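Local structure of putative carbohydrate metabolism domain-containing protein (Bacteroides vulgatus, 3S30) at residues A[119-124]-A[131-136]; A[192-197]-A[259-264]; A[179-184]-A[199-204]; A[183-188]-A[334-339]. The protein is of unknown function but probably acts in carbohydrate metabolism, perhaps as a glycoside hydrolase, and binds a sodium ion in a galactose-binding-like domain. All coordinates share one frame; numbering follows the deposited sequence.

Contact 1. Residues A[119-124]-A[131-136]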
loop_
_atom_site.group_PDB
_atom_site.type_symbol
_atom_site.label_atom_id
_atom_site.label_comp_id
_atom_site.label_asym_id
_atom_site.label_seq_id
_atom_site.Cartn_x
_atom_site.Cartn_y
_atom_site.Cartn_z
ATOM N N TYR A 119 -9.042 -7.551 12.735
ATOM C CA TYR A 119 -8.020 -6.610 12.253
ATOM C C TYR A 119 -8.597 -5.226 11.935
ATOM O O TYR A 119 -9.813 -5.046 11.928
ATOM C CB TYR A 119 -7.303 -7.189 11.032
ATOM C CG TYR A 119 -8.207 -7.488 9.856
ATOM C CD1 TYR A 119 -8.552 -6.490 8.953
ATOM C CD2 TYR A 119 -8.698 -8.770 9.637
ATOM C CE1 TYR A 119 -9.362 -6.755 7.874
ATOM C CE2 TYR A 119 -9.534 -9.043 8.559
ATOM C CZ TYR A 119 -9.863 -8.031 7.688
ATOM O OH TYR A 119 -10.672 -8.275 6.614
ATOM N N TYR A 120 -7.727 -4.246 11.689
ATOM C CA TYR A 120 -8.173 -2.882 11.339
ATOM C C TYR A 120 -8.279 -2.618 9.829
ATOM O O TYR A 120 -7.441 -3.067 9.043
ATOM C CB TYR A 120 -7.243 -1.821 11.924
ATOM C CG TYR A 120 -7.222 -1.682 13.436
ATOM C CD1 TYR A 120 -8.376 -1.843 14.215
ATOM C CD2 TYR A 120 -6.039 -1.343 14.086
ATOM C CE1 TYR A 120 -8.329 -1.689 15.600
ATOM C CE2 TYR A 120 -5.989 -1.179 15.455
ATOM C CZ TYR A 120 -7.119 -1.358 16.207
ATOM O OH TYR A 120 -7.020 -1.193 17.562
ATOM N N VAL A 121 -9.336 -1.902 9.440
ATOM C CA VAL A 121 -9.439 -1.285 8.117
ATOM C C VAL A 121 -9.386 0.213 8.373
ATOM O O VAL A 121 -10.175 0.733 9.159
ATOM C CB VAL A 121 -10.761 -1.662 7.369
ATOM C CG1 VAL A 121 -10.776 -1.055 5.970
ATOM C CG2 VAL A 121 -10.935 -3.193 7.270
ATOM N N LEU A 122 -8.432 0.895 7.748
ATOM C CA LEU A 122 -8.266 2.325 7.945
ATOM C C LEU A 122 -9.127 3.047 6.920
ATOM O O LEU A 122 -9.260 2.593 5.780
ATOM C CB LEU A 122 -6.805 2.769 7.795
ATOM C CG LEU A 122 -5.772 2.416 8.871
ATOM C CD1 LEU A 122 -5.485 0.937 8.886
ATOM C CD2 LEU A 122 -4.474 3.198 8.652
ATOM N N TYR A 123 -9.711 4.168 7.334
ATOM C CA TYR A 123 -10.470 5.010 6.427
ATOM C C TYR A 123 -10.231 6.501 6.681
ATOM O O TYR A 123 -9.802 6.897 7.757
ATOM C CB TYR A 123 -11.958 4.674 6.526
ATOM C CG TYR A 123 -12.571 4.883 7.884
ATOM C CD1 TYR A 123 -12.535 3.875 8.847
ATOM C CD2 TYR A 123 -13.217 6.082 8.205
ATOM C CE1 TYR A 123 -13.116 4.058 10.101
ATOM C CE2 TYR A 123 -13.809 6.274 9.459
ATOM C CZ TYR A 123 -13.756 5.254 10.395
ATOM O OH TYR A 123 -14.333 5.422 11.627
ATOM N N GLU A 124 -10.528 7.313 5.674
ATOM C CA GLU A 124 -10.412 8.772 5.765
ATOM C C GLU A 124 -11.706 9.411 5.262
ATOM O O GLU A 124 -12.074 9.237 4.100
ATOM C CB GLU A 124 -9.233 9.252 4.908
ATOM C CG GLU A 124 -8.854 10.737 5.100
ATOM C CD GLU A 124 -8.142 11.013 6.418
ATOM O OE1 GLU A 124 -7.378 10.140 6.887
ATOM O OE2 GLU A 124 -8.338 12.110 6.977
ATOM N N THR A 131 -15.807 8.972 1.386
ATOM C CA THR A 131 -14.886 8.339 2.310
ATOM C C THR A 131 -13.979 7.355 1.580
ATOM O O THR A 131 -14.457 6.469 0.851
ATOM C CB THR A 131 -15.642 7.626 3.418
ATOM O OG1 THR A 131 -16.438 8.580 4.124
ATOM C CG2 THR A 131 -14.678 6.953 4.383
ATOM N N LEU A 132 -12.674 7.534 1.773
ATOM C CA LEU A 132 -11.679 6.563 1.345
ATOM C C LEU A 132 -11.572 5.467 2.391
ATOM O O LEU A 132 -11.256 5.731 3.540
ATOM C CB LEU A 132 -10.312 7.231 1.176
ATOM C CG LEU A 132 -9.194 6.368 0.582
ATOM C CD1 LEU A 132 -9.451 6.017 -0.923
ATOM C CD2 LEU A 132 -7.868 7.097 0.765
ATOM N N THR A 133 -11.860 4.236 1.994
ATOM C CA THR A 133 -11.570 3.075 2.819
ATOM C C THR A 133 -10.331 2.396 2.235
ATOM O O THR A 133 -10.398 1.816 1.151
ATOM C CB THR A 133 -12.750 2.087 2.850
ATOM O OG1 THR A 133 -13.848 2.689 3.546
ATOM C CG2 THR A 133 -12.344 0.786 3.568
ATOM N N TRP A 134 -9.206 2.508 2.944
ATOM C CA TRP A 134 -7.960 1.854 2.544
ATOM C C TRP A 134 -8.101 0.326 2.543
ATOM O O TRP A 134 -8.906 -0.236 3.273
ATOM C CB TRP A 134 -6.815 2.188 3.517
ATOM C CG TRP A 134 -6.301 3.603 3.528
ATOM C CD1 TRP A 134 -6.676 4.608 4.382
ATOM C CD2 TRP A 134 -5.288 4.155 2.678
ATOM N NE1 TRP A 134 -5.966 5.750 4.103
ATOM C CE2 TRP A 134 -5.108 5.497 3.062
ATOM C CE3 TRP A 134 -4.514 3.644 1.630
ATOM C CZ2 TRP A 134 -4.184 6.340 2.431
ATOM C CZ3 TRP A 134 -3.594 4.480 1.002
ATOM C CH2 TRP A 134 -3.437 5.812 1.409
ATOM N N SER A 135 -7.291 -0.319 1.717
ATOM C CA SER A 135 -7.102 -1.750 1.733
ATOM C C SER A 135 -5.656 -2.098 2.152
ATOM O O SER A 135 -4.783 -1.222 2.287
ATOM C CB SER A 135 -7.397 -2.315 0.351
ATOM O OG SER A 135 -7.237 -3.721 0.330
ATOM N N SER A 136 -5.438 -3.390 2.371
ATOM C CA SER A 136 -4.163 -3.942 2.793
ATOM C C SER A 136 -4.284 -5.458 2.649
ATOM O O SER A 136 -5.347 -5.958 2.289
ATOM C CB SER A 136 -3.870 -3.598 4.255
ATOM O OG SER A 136 -4.641 -4.403 5.154
HETATM O O HOH W 1 -6.869 -3.446 6.458
HETATM O O HOH W 2 -7.128 -0.680 5.626
HETATM O O HOH W 3 -6.123 7.638 6.594
#
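W134 and E124 bury the most surface here, followed by L122, and they lie in or just beside a short antiparallel pairing. E124 and L132 form its hydrogen-bonded pair. E124 N reaches L132 O at 2.8 Å in the carbonyl plane, and L132 N returns to E124 O at 2.9 Å. Y123 and T133 form the adjoining non-hydrogen-bonded pair. Beyond them W134 N donates to L122 O at 2.8 Å, a more bent bond with 133° at the hydrogen. The same carbonyl oxygen lies at the edge of the indole, while L122 CB packs 3.9 Å from W134 CD1. L132 CD2 covers one indole face from within its own segment, and F104 meets the ring edge-to-face. A water accepts from W134 NE1 (3.1 Å) and donates to E124 OE1 (2.8 Å), bridging indole and carboxylate. E124 CG stands anti to the backbone N (chi1 -170°), the chain then bends at chi2, and OE2 accepts a hydrogen bond from N105 ND2. On the other sheet face V121 CG1 meets T133 CG2 at 3.4 Å. The arrangement is that of a beta hairpin, in which strands 117-124 and 132-133 lie beside the sodium site that N105 helps to form.

Contact 2. Residues A[192-197]-A[259-264]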
loop_
_atom_site.group_PDB
_atom_site.type_symbol
_atom_site.label_atom_id
_atom_site.label_comp_id
_atom_site.label_asym_id
_atom_site.label_seq_id
_atom_site.Cartn_x
_atom_site.Cartn_y
_atom_site.Cartn_z
ATOM N N ILE A 192 -4.615 2.039 -1.996
ATOM C CA ILE A 192 -5.917 2.404 -2.518
ATOM C C ILE A 192 -6.346 1.368 -3.578
ATOM O O ILE A 192 -5.637 1.137 -4.559
ATOM C CB ILE A 192 -5.913 3.832 -3.105
ATOM C CG1 ILE A 192 -5.540 4.843 -2.018
ATOM C CG2 ILE A 192 -7.283 4.188 -3.696
ATOM C CD1 ILE A 192 -5.453 6.280 -2.507
ATOM N N GLY A 193 -7.514 0.765 -3.370
ATOM C CA GLY A 193 -8.056 -0.250 -4.266
ATOM C C GLY A 193 -8.773 -1.314 -3.459
ATOM O O GLY A 193 -9.637 -0.993 -2.636
ATOM N N SER A 194 -8.412 -2.578 -3.666
ATOM C CA SER A 194 -9.034 -3.667 -2.912
ATOM C C SER A 194 -8.195 -4.954 -2.873
ATOM O O SER A 194 -7.298 -5.152 -3.712
ATOM C CB SER A 194 -10.418 -3.968 -3.486
ATOM O OG SER A 194 -10.312 -4.348 -4.843
ATOM N N PHE A 195 -8.511 -5.811 -1.897
ATOM C CA PHE A 195 -7.820 -7.077 -1.692
ATOM C C PHE A 195 -8.741 -8.256 -1.983
ATOM O O PHE A 195 -9.710 -8.495 -1.261
ATOM C CB PHE A 195 -7.278 -7.191 -0.259
ATOM C CG PHE A 195 -6.313 -8.355 -0.057
ATOM C CD1 PHE A 195 -4.966 -8.245 -0.428
ATOM C CD2 PHE A 195 -6.750 -9.555 0.505
ATOM C CE1 PHE A 195 -4.073 -9.316 -0.240
ATOM C CE2 PHE A 195 -5.857 -10.637 0.703
ATOM C CZ PHE A 195 -4.525 -10.512 0.323
ATOM N N ASP A 196 -8.413 -9.002 -3.030
ATOM C CA ASP A 196 -9.173 -10.177 -3.422
ATOM C C ASP A 196 -8.690 -11.424 -2.650
ATOM O O ASP A 196 -7.643 -12.006 -2.971
ATOM C CB ASP A 196 -9.035 -10.363 -4.935
ATOM C CG ASP A 196 -9.935 -11.445 -5.480
ATOM O OD1 ASP A 196 -10.826 -11.926 -4.741
ATOM O OD2 ASP A 196 -9.748 -11.811 -6.664
ATOM N N ILE A 197 -9.458 -11.825 -1.633
ATOM C CA ILE A 197 -9.095 -12.959 -0.773
ATOM C C ILE A 197 -9.092 -14.303 -1.524
ATOM O O ILE A 197 -8.395 -15.231 -1.130
ATOM C CB ILE A 197 -10.029 -13.059 0.488
ATOM C CG1 ILE A 197 -9.428 -14.003 1.550
ATOM C CG2 ILE A 197 -11.462 -13.499 0.099
ATOM C CD1 ILE A 197 -8.067 -13.566 2.087
ATOM N N VAL A 259 -9.676 -3.131 -18.695
ATOM C CA VAL A 259 -8.642 -2.766 -17.719
ATOM C C VAL A 259 -9.204 -1.733 -16.743
ATOM O O VAL A 259 -9.095 -0.527 -16.959
ATOM C CB VAL A 259 -7.379 -2.223 -18.416
ATOM C CG1 VAL A 259 -6.395 -1.649 -17.403
ATOM C CG2 VAL A 259 -6.723 -3.327 -19.265
ATOM N N GLN A 260 -9.830 -2.229 -15.679
ATOM C CA GLN A 260 -10.480 -1.391 -14.677
ATOM C C GLN A 260 -9.606 -1.197 -13.440
ATOM O O GLN A 260 -9.795 -0.236 -12.695
ATOM C CB GLN A 260 -11.816 -2.016 -14.262
ATOM C CG GLN A 260 -12.907 -1.909 -15.317
ATOM C CD GLN A 260 -13.495 -0.511 -15.406
ATOM O OE1 GLN A 260 -14.069 -0.014 -14.439
ATOM N NE2 GLN A 260 -13.346 0.129 -16.564
HETATM N N MSE A 261 -8.679 -2.131 -13.214
HETATM C CA MSE A 261 -7.758 -2.077 -12.092
HETATM C C MSE A 261 -6.385 -2.594 -12.519
HETATM O O MSE A 261 -6.285 -3.427 -13.414
HETATM C CB MSE A 261 -8.286 -2.933 -10.934
HETATM C CG MSE A 261 -9.634 -2.492 -10.358
HETATM SE SE MSE A 261 -9.536 -0.833 -9.354
HETATM C CE MSE A 261 -8.735 -1.507 -7.673
ATOM N N LEU A 262 -5.333 -2.076 -11.889
ATOM C CA LEU A 262 -4.009 -2.686 -11.970
ATOM C C LEU A 262 -3.807 -3.502 -10.700
ATOM O O LEU A 262 -4.667 -3.496 -9.813
ATOM C CB LEU A 262 -2.908 -1.632 -12.118
ATOM C CG LEU A 262 -3.021 -0.699 -13.331
ATOM C CD1 LEU A 262 -1.839 0.276 -13.350
ATOM C CD2 LEU A 262 -3.114 -1.487 -14.660
ATOM N N ASP A 263 -2.688 -4.217 -10.626
ATOM C CA ASP A 263 -2.374 -5.023 -9.451
ATOM C C ASP A 263 -0.863 -5.025 -9.148
ATOM O O ASP A 263 -0.124 -4.166 -9.649
ATOM C CB ASP A 263 -2.972 -6.434 -9.589
ATOM C CG ASP A 263 -2.377 -7.236 -10.752
ATOM O OD1 ASP A 263 -1.277 -6.894 -11.242
ATOM O OD2 ASP A 263 -3.022 -8.230 -11.171
ATOM N N GLY A 264 -0.418 -5.974 -8.322
ATOM C CA GLY A 264 0.957 -6.011 -7.817
ATOM C C GLY A 264 2.058 -6.274 -8.821
ATOM O O GLY A 264 3.237 -6.177 -8.483
#
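G193 and M261 mark the closest approach of two backbones that stay well apart, with their CA atoms 8.0 Å from each other. Residues 193-195 form a short strand, and 262-263 a weakly bonded one; both pair antiparallel with strand 208-213, S194 through K209 and L262 through F210. G193 has phi 143° and psi -127°, a conformation that suits a residue without a side chain, and its bare CA faces the other segment.

M261, modelled as selenomethionine, bridges the separation alone. Its CG lies beside the backbone N, and further bends at chi2 and chi3 curl the chain so that the terminal methyl, rather than the selenium, does the touching. M261 CE rests 3.7 Å from G193 CA, then 4.2 Å from S194 N. The hydroxyl of S194 is only at the margin of the contact, its OG 4.3 Å from M261 CE. The two segments bury just 77 Å² between them, and the interaction is purely van der Waals packing. The same methionine also touches K209 and N318, and S194 touches K209 too, which places that lysine next to both partners. This is surface packing between two short strands, 193-195 and 262-263, that both pair antiparallel with 208-213, consistent with a galactose-binding-domain-like, beta-rich fold.

Contact 3. Residues A[179-184]-A[199-204]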
loop_
_atom_site.group_PDB
_atom_site.type_symbol
_atom_site.label_atom_id
_atom_site.label_comp_id
_atom_site.label_asym_id
_atom_site.label_seq_id
_atom_site.Cartn_x
_atom_site.Cartn_y
_atom_site.Cartn_z
ATOM N N THR A 179 3.592 -20.758 5.712
ATOM C CA THR A 179 4.777 -21.392 5.121
ATOM C C THR A 179 4.392 -22.500 4.150
ATOM O O THR A 179 4.818 -22.519 3.000
ATOM C CB THR A 179 5.681 -22.047 6.204
ATOM O OG1 THR A 179 5.855 -21.156 7.312
ATOM C CG2 THR A 179 7.037 -22.430 5.610
ATOM N N LEU A 180 3.554 -23.410 4.629
ATOM C CA LEU A 180 3.173 -24.593 3.867
ATOM C C LEU A 180 2.448 -24.273 2.560
ATOM O O LEU A 180 2.516 -25.058 1.604
ATOM C CB LEU A 180 2.341 -25.528 4.744
ATOM C CG LEU A 180 3.140 -26.102 5.919
ATOM C CD1 LEU A 180 2.224 -26.742 6.944
ATOM C CD2 LEU A 180 4.164 -27.081 5.409
ATOM N N VAL A 181 1.784 -23.120 2.502
ATOM C CA VAL A 181 1.182 -22.644 1.244
ATOM C C VAL A 181 2.065 -21.608 0.514
ATOM O O VAL A 181 1.601 -20.905 -0.390
ATOM C CB VAL A 181 -0.250 -22.087 1.464
ATOM C CG1 VAL A 181 -1.197 -23.219 1.830
ATOM C CG2 VAL A 181 -0.255 -21.012 2.532
ATOM N N GLY A 182 3.345 -21.552 0.879
ATOM C CA GLY A 182 4.294 -20.654 0.228
ATOM C C GLY A 182 4.104 -19.186 0.571
ATOM O O GLY A 182 4.522 -18.316 -0.189
HETATM N N MSE A 183 3.492 -18.916 1.722
HETATM C CA MSE A 183 3.284 -17.557 2.221
HETATM C C MSE A 183 4.061 -17.370 3.541
HETATM O O MSE A 183 3.452 -17.118 4.587
HETATM C CB MSE A 183 1.793 -17.305 2.480
HETATM C CG MSE A 183 0.812 -17.998 1.532
HETATM SE SE MSE A 183 -0.270 -16.782 0.486
HETATM C CE MSE A 183 0.693 -16.861 -1.203
ATOM N N PRO A 184 5.407 -17.492 3.502
ATOM C CA PRO A 184 6.176 -17.453 4.754
ATOM C C PRO A 184 6.122 -16.104 5.487
ATOM O O PRO A 184 6.193 -16.067 6.706
ATOM C CB PRO A 184 7.604 -17.802 4.310
ATOM C CG PRO A 184 7.656 -17.454 2.864
ATOM C CD PRO A 184 6.280 -17.714 2.333
ATOM N N SER A 199 -7.579 -14.755 -4.172
ATOM C CA SER A 199 -6.216 -14.843 -4.713
ATOM C C SER A 199 -5.068 -14.789 -3.679
ATOM O O SER A 199 -3.920 -15.011 -4.041
ATOM C CB SER A 199 -6.006 -13.732 -5.744
ATOM O OG SER A 199 -6.890 -13.910 -6.838
ATOM N N ALA A 200 -5.365 -14.530 -2.408
ATOM C CA ALA A 200 -4.312 -14.317 -1.410
ATOM C C ALA A 200 -3.279 -15.456 -1.298
ATOM O O ALA A 200 -2.107 -15.201 -1.013
ATOM C CB ALA A 200 -4.917 -14.023 -0.051
HETATM N N MSE A 201 -3.714 -16.691 -1.529
HETATM C CA MSE A 201 -2.846 -17.865 -1.392
HETATM C C MSE A 201 -2.215 -18.375 -2.680
HETATM O O MSE A 201 -1.129 -18.940 -2.639
HETATM C CB MSE A 201 -3.614 -19.010 -0.754
HETATM C CG MSE A 201 -3.935 -18.778 0.690
HETATM SE SE MSE A 201 -4.689 -20.392 1.452
HETATM C CE MSE A 201 -4.306 -19.935 3.306
ATOM N N SER A 202 -2.895 -18.199 -3.807
ATOM C CA SER A 202 -2.413 -18.722 -5.090
ATOM C C SER A 202 -1.597 -17.689 -5.881
ATOM O O SER A 202 -0.684 -18.061 -6.618
ATOM C CB SER A 202 -3.598 -19.221 -5.936
ATOM O OG SER A 202 -4.538 -18.177 -6.188
ATOM N N ASP A 203 -1.928 -16.403 -5.722
ATOM C CA ASP A 203 -1.340 -15.338 -6.546
ATOM C C ASP A 203 -1.303 -13.989 -5.817
ATOM O O ASP A 203 -2.046 -13.074 -6.158
ATOM C CB ASP A 203 -2.140 -15.228 -7.854
ATOM C CG ASP A 203 -1.385 -14.502 -8.968
ATOM O OD1 ASP A 203 -0.284 -13.968 -8.726
ATOM O OD2 ASP A 203 -1.916 -14.466 -10.100
ATOM N N ALA A 204 -0.426 -13.868 -4.823
ATOM C CA ALA A 204 -0.301 -12.641 -4.007
ATOM C C ALA A 204 -0.285 -11.330 -4.812
ATOM O O ALA A 204 -0.956 -10.364 -4.449
ATOM C CB ALA A 204 0.942 -12.718 -3.125
#
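The flat peptide groups of A200 and M201, rather than any ring, meet M183 across this contact, their carbonyl oxygens facing its SE-CE end. The selenium of this selenomethionine is modelled closer to A200 O than ordinary packing allows. Its chi2 (-117°) is close to eclipsed and its chi1 is displaced from a staggered value, so the exact placement of its end is doubtful. As modelled, the chain bends at chi2 and chi3, and M183 CE lies 3.1 Å from M201 O and 3.3 Å from A200 O.

The segment carrying M183 leaves helix 176-180 through a Schellman motif. G182, with positive phi, is its C-prime residue, G182 N bonds to T179 O at 2.8 Å, and M183 N reaches back to G178 O. V181 and M183 follow from this turn as the residues that face 199-204, a loop in which D203 occupies the N-cap position before helix 204-207.

M201 is extended beyond CG: its CG lies 4.2 Å from M183 SE as modelled, and M201 CE reaches V181 CG2 at 4.3 Å. Outside the two segments, L143 packs on M201, and F332 touches both M183 and A204.

Contact 4. Residues A[183-188]-A[334-339]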
loop_
_atom_site.group_PDB
_atom_site.type_symbol
_atom_site.label_atom_id
_atom_site.label_comp_id
_atom_site.label_asym_id
_atom_site.label_seq_id
_atom_site.Cartn_x
_atom_site.Cartn_y
_atom_site.Cartn_z
HETATM N N MSE A 183 3.492 -18.916 1.722
HETATM C CA MSE A 183 3.284 -17.557 2.221
HETATM C C MSE A 183 4.061 -17.370 3.541
HETATM O O MSE A 183 3.452 -17.118 4.587
HETATM C CB MSE A 183 1.793 -17.305 2.480
HETATM C CG MSE A 183 0.812 -17.998 1.532
HETATM SE SE MSE A 183 -0.270 -16.782 0.486
HETATM C CE MSE A 183 0.693 -16.861 -1.203
ATOM N N PRO A 184 5.407 -17.492 3.502
ATOM C CA PRO A 184 6.176 -17.453 4.754
ATOM C C PRO A 184 6.122 -16.104 5.487
ATOM O O PRO A 184 6.193 -16.067 6.706
ATOM C CB PRO A 184 7.604 -17.802 4.310
ATOM C CG PRO A 184 7.656 -17.454 2.864
ATOM C CD PRO A 184 6.280 -17.714 2.333
ATOM N N ILE A 185 5.992 -15.007 4.761
ATOM C CA ILE A 185 5.829 -13.695 5.400
ATOM C C ILE A 185 4.626 -12.970 4.813
ATOM O O ILE A 185 4.034 -13.436 3.841
ATOM C CB ILE A 185 7.093 -12.795 5.256
ATOM C CG1 ILE A 185 7.253 -12.303 3.810
ATOM C CG2 ILE A 185 8.342 -13.541 5.777
ATOM C CD1 ILE A 185 8.416 -11.335 3.596
ATOM N N ALA A 186 4.268 -11.843 5.417
ATOM C CA ALA A 186 3.262 -10.944 4.858
ATOM C C ALA A 186 3.695 -9.498 5.088
ATOM O O ALA A 186 3.834 -9.049 6.234
ATOM C CB ALA A 186 1.868 -11.213 5.470
ATOM N N ALA A 187 3.918 -8.783 3.989
ATOM C CA ALA A 187 4.401 -7.403 4.049
ATOM C C ALA A 187 3.383 -6.477 4.703
ATOM O O ALA A 187 2.170 -6.587 4.448
ATOM C CB ALA A 187 4.728 -6.902 2.651
ATOM N N GLY A 188 3.886 -5.572 5.548
ATOM C CA GLY A 188 3.087 -4.490 6.104
ATOM C C GLY A 188 2.812 -3.538 4.962
ATOM O O GLY A 188 3.733 -2.894 4.468
ATOM N N GLY A 334 11.629 -10.519 2.499
ATOM C CA GLY A 334 11.511 -9.437 3.459
ATOM C C GLY A 334 11.860 -9.888 4.851
ATOM O O GLY A 334 12.048 -11.081 5.099
ATOM N N ALA A 335 11.955 -8.924 5.757
ATOM C CA ALA A 335 12.311 -9.195 7.149
ATOM C C ALA A 335 11.096 -9.054 8.064
ATOM O O ALA A 335 10.510 -7.972 8.144
ATOM C CB ALA A 335 13.407 -8.248 7.594
ATOM N N PRO A 336 10.701 -10.140 8.747
ATOM C CA PRO A 336 9.772 -9.912 9.849
ATOM C C PRO A 336 10.306 -8.851 10.806
ATOM O O PRO A 336 11.497 -8.860 11.127
ATOM C CB PRO A 336 9.705 -11.280 10.537
ATOM C CG PRO A 336 9.904 -12.247 9.435
ATOM C CD PRO A 336 10.956 -11.581 8.552
ATOM N N GLY A 337 9.435 -7.933 11.220
ATOM C CA GLY A 337 9.796 -6.862 12.141
ATOM C C GLY A 337 10.092 -5.553 11.444
ATOM O O GLY A 337 10.187 -4.509 12.106
ATOM N N SER A 338 10.243 -5.591 10.117
ATOM C CA SER A 338 10.505 -4.367 9.347
ATOM C C SER A 338 9.328 -3.444 9.528
ATOM O O SER A 338 8.192 -3.818 9.229
ATOM C CB SER A 338 10.725 -4.646 7.856
ATOM O OG SER A 338 12.032 -5.137 7.624
ATOM N N THR A 339 9.607 -2.252 10.046
ATOM C CA THR A 339 8.573 -1.339 10.486
ATOM C C THR A 339 8.658 -0.024 9.717
ATOM O O THR A 339 9.661 0.672 9.784
ATOM C CB THR A 339 8.654 -1.112 12.005
ATOM O OG1 THR A 339 8.604 -2.390 12.660
ATOM C CG2 THR A 339 7.475 -0.254 12.491
#
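I185 carries the contact from the first residue of strand 185-191 toward the loop 334-339. Its CB points at that loop, and there the side chain divides. The shorter branch, CG2, sits anti to the carbonyl carbon and meets the proline ring, with I185 CG2 4.2 Å from P336 CG; the two side chains cross at about a right angle. In the other branch CG1 stands between the backbone N and the carbonyl carbon (chi1 72°) and acts as a stem, and chi2 of 176° extends it straight on to the tip. That tip, CD1, comes to rest against backbone: I185 CD1 lies 3.5 Å from G334 N and 3.6 Å from G334 CA. A bare glycine CA lets the methyl lie this close to the main chain. Y234 touches both I185 and P336, and T171 packs on I185, which is buried.

The loop is held in shape by its own bonds. A335 to S338 form a type II beta turn, closed by S338 N to A335 O at 3.1 Å, with P336 second and G337, at phi 98°, third. T339 OG1 then donates to G337 O at 2.7 Å, from above the carbonyl plane. D244 accepts from A335 N and also bonds S338 OG. The contact thus seats a type II turn, which leads into strand 339-349, against the start of strand 185-191 in this beta-rich domain.

Overall arrangement
The four contacts run across one domain. Contacts 1 and 2 have centres 14 Å apart and meet directly: S135 OG lies 3.3 Å from F195 N, and I192 packs against the indole of W134. F195 also leads on to contact 3, whose centre is about 17 Å from that of contact 2, with F195 CZ 3.6 Å from A200 CB. Contacts 3 and 4 share M183 and P184, their centres about 13 Å apart, as the chain passes from helix 176-180 into strand 185-191. Contact 1 lies near the sodium ion, bound by N105, E107, N165 and D343: the side chain of E124 is about 7 Å away.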